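Local coordinates for protein possible TctC subunit of the Tripartite Tricarboxylate Transport(TTT) Family (Rhodopseudomonas palustris, PDB 6HKE) that binds malate, probably as the periplasmic substrate-binding protein of a tripartite tricarboxylate transporter that takes up C4-dicarboxylates, at residues A[191-194]-A[195-199]. The protein carries 2 engineered substitutions. Numbering follows the deposited sequence.
Sequences DQIV and NAVPA. With MLT (D-malate), chain D; LMR ((2S)-2-hydroxybutanedioic acid), chain E.
The carboxylate of Asp191, the penultimate residue of strand 188-192, overlaps the amide of Asn195 in the first turn of helix 193-201. Asn195 ND2 gives OD2 of Asp191 a short hydrogen bond of 2.5 Å, with an N-H...O angle of 163°. Asp191 OD2 accepts through its syn lone pair and sits in the plane of the Asn195 amide, although the two flat groups are turned 72° apart. OD1 of the same carboxylate is hydrogen-bonded to Thr174 OG1; Thr174 N holds both malate enantiomers, which places Asp191 in the second shell. Replacing the carboxylate with the methyl of an alanine is likely to leave the Asn195 amide without its carboxylate mate and Thr174 OG1 without this partner.

Gln192 is the N-cap: Gln192 O accepts a hydrogen bond from Ala196 N at 3.2 Å, in the carbonyl plane, and a weaker one from Asn195 N. With CG anti to its carbonyl carbon (chi1 -73°), the extended Gln192 side chain runs to the ligand, where Gln192 NE2 hydrogen-bonds O2 of (S)-malate at 2.7 Å, or weakly O3 of D-malate at 3.3 Å where that enantiomer takes its place. Ile193 CG1 lies alongside Val197 CG2 at 3.7 Å. The bonds thus join strand end to helix start, consistent with the junction holding Gln192 where its amide can reach the malate hydroxyl.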
loop_
_atom_site.group_PDB
_atom_site.type_symbol
_atom_site.label_atom_id
_atom_site.label_comp_id
_atom_site.label_asym_id
_atom_site.label_seq_id
_atom_site.Cartn_x
_atom_site.Cartn_y
_atom_site.Cartn_z
ATOM N N ASP A 191 -4.907 4.860 5.792
ATOM C CA ASP A 191 -3.509 4.368 5.744
ATOM C C ASP A 191 -3.466 2.846 5.949
ATOM O O ASP A 191 -4.343 2.281 6.584
ATOM C CB ASP A 191 -2.650 5.160 6.725
ATOM C CG ASP A 191 -1.149 5.142 6.445
ATOM O OD1 ASP A 191 -0.745 4.631 5.382
ATOM O OD2 ASP A 191 -0.384 5.640 7.312
ATOM N N GLN A 192 -2.442 2.228 5.383
ATOM C CA GLN A 192 -2.045 0.826 5.627
ATOM C C GLN A 192 -1.692 0.647 7.114
ATOM O O GLN A 192 -1.025 1.517 7.714
ATOM C CB GLN A 192 -0.908 0.492 4.658
ATOM C CG GLN A 192 -1.404 0.328 3.228
ATOM C CD GLN A 192 -0.313 0.500 2.210
ATOM O OE1 GLN A 192 0.286 -0.480 1.769
ATOM N NE2 GLN A 192 -0.022 1.753 1.873
ATOM N N ILE A 193 -2.124 -0.475 7.682
ATOM C CA ILE A 193 -2.022 -0.766 9.134
ATOM C C ILE A 193 -0.553 -0.706 9.584
ATOM O O ILE A 193 -0.331 -0.201 10.698
ATOM C CB ILE A 193 -2.720 -2.109 9.449
ATOM C CG1 ILE A 193 -2.887 -2.313 10.953
ATOM C CG2 ILE A 193 -2.006 -3.275 8.802
ATOM C CD1 ILE A 193 -3.830 -3.426 11.311
ATOM N N VAL A 194 0.413 -1.188 8.792
ATOM C CA VAL A 194 1.853 -1.193 9.212
ATOM C C VAL A 194 2.336 0.240 9.446
ATOM O O VAL A 194 3.129 0.434 10.331
ATOM C CB VAL A 194 2.806 -1.925 8.245
ATOM C CG1 VAL A 194 2.493 -3.403 8.174
ATOM C CG2 VAL A 194 2.817 -1.307 6.870
ATOM N N ASN A 195 1.864 1.219 8.692
ATOM C CA ASN A 195 2.228 2.626 8.977
ATOM C C ASN A 195 1.503 3.120 10.232
ATOM O O ASN A 195 2.137 3.839 11.023
ATOM C CB ASN A 195 1.881 3.563 7.829
ATOM C CG ASN A 195 2.712 4.823 7.884
ATOM O OD1 ASN A 195 3.901 4.769 8.199
ATOM N ND2 ASN A 195 2.095 5.949 7.570
ATOM N N ALA A 196 0.226 2.774 10.395
ATOM C CA ALA A 196 -0.668 3.382 11.406
ATOM C C ALA A 196 -0.331 2.859 12.815
ATOM O O ALA A 196 -0.516 3.615 13.790
ATOM C CB ALA A 196 -2.101 3.101 11.045
ATOM N N VAL A 197 0.136 1.613 12.932
ATOM C CA VAL A 197 0.139 0.902 14.241
ATOM C C VAL A 197 1.040 1.653 15.212
ATOM O O VAL A 197 0.583 1.974 16.297
ATOM C CB VAL A 197 0.487 -0.598 14.130
ATOM C CG1 VAL A 197 1.190 -1.112 15.381
ATOM C CG2 VAL A 197 -0.765 -1.418 13.868
ATOM N N PRO A 198 2.315 1.956 14.876
ATOM C CA PRO A 198 3.221 2.600 15.827
ATOM C C PRO A 198 2.691 3.948 16.350
ATOM O O PRO A 198 2.892 4.230 17.511
ATOM C CB PRO A 198 4.533 2.777 15.040
ATOM C CG PRO A 198 4.433 1.775 13.894
ATOM C CD PRO A 198 2.957 1.706 13.574
ATOM N N ALA A 199 2.017 4.737 15.514
ATOM C CA ALA A 199 1.413 6.030 15.908
ATOM C C ALA A 199 0.255 5.801 16.896
ATOM O O ALA A 199 0.175 6.566 17.894
ATOM C CB ALA A 199 0.956 6.783 14.684
HETATM C C1 MLT D . 0.377 4.586 -0.446
HETATM O O1 MLT D . -0.065 3.949 -1.428
HETATM O O2 MLT D . -0.375 5.341 0.210
HETATM C C2 MLT D . 1.844 4.457 -0.102
HETATM O O3 MLT D . 2.365 3.117 0.011
HETATM C C3 MLT D . 2.156 5.046 1.242
HETATM C C4 MLT D . 3.647 4.864 1.363
HETATM O O4 MLT D . 4.154 3.721 1.196
HETATM O O5 MLT D . 4.303 5.900 1.592
HETATM C C1 LMR E . 0.176 4.698 -0.218
HETATM O O1A LMR E . 0.317 4.379 -1.410
HETATM O O1B LMR E . -0.875 5.196 0.266
HETATM C C2 LMR E . 1.363 4.445 0.725
HETATM O O2 LMR E . 1.900 3.129 0.656
HETATM C C3 LMR E . 2.525 5.413 0.484
HETATM C C4 LMR E . 3.715 4.876 1.260
HETATM O O4A LMR E . 4.140 5.558 2.212
HETATM O O4B LMR E . 4.187 3.757 0.939
#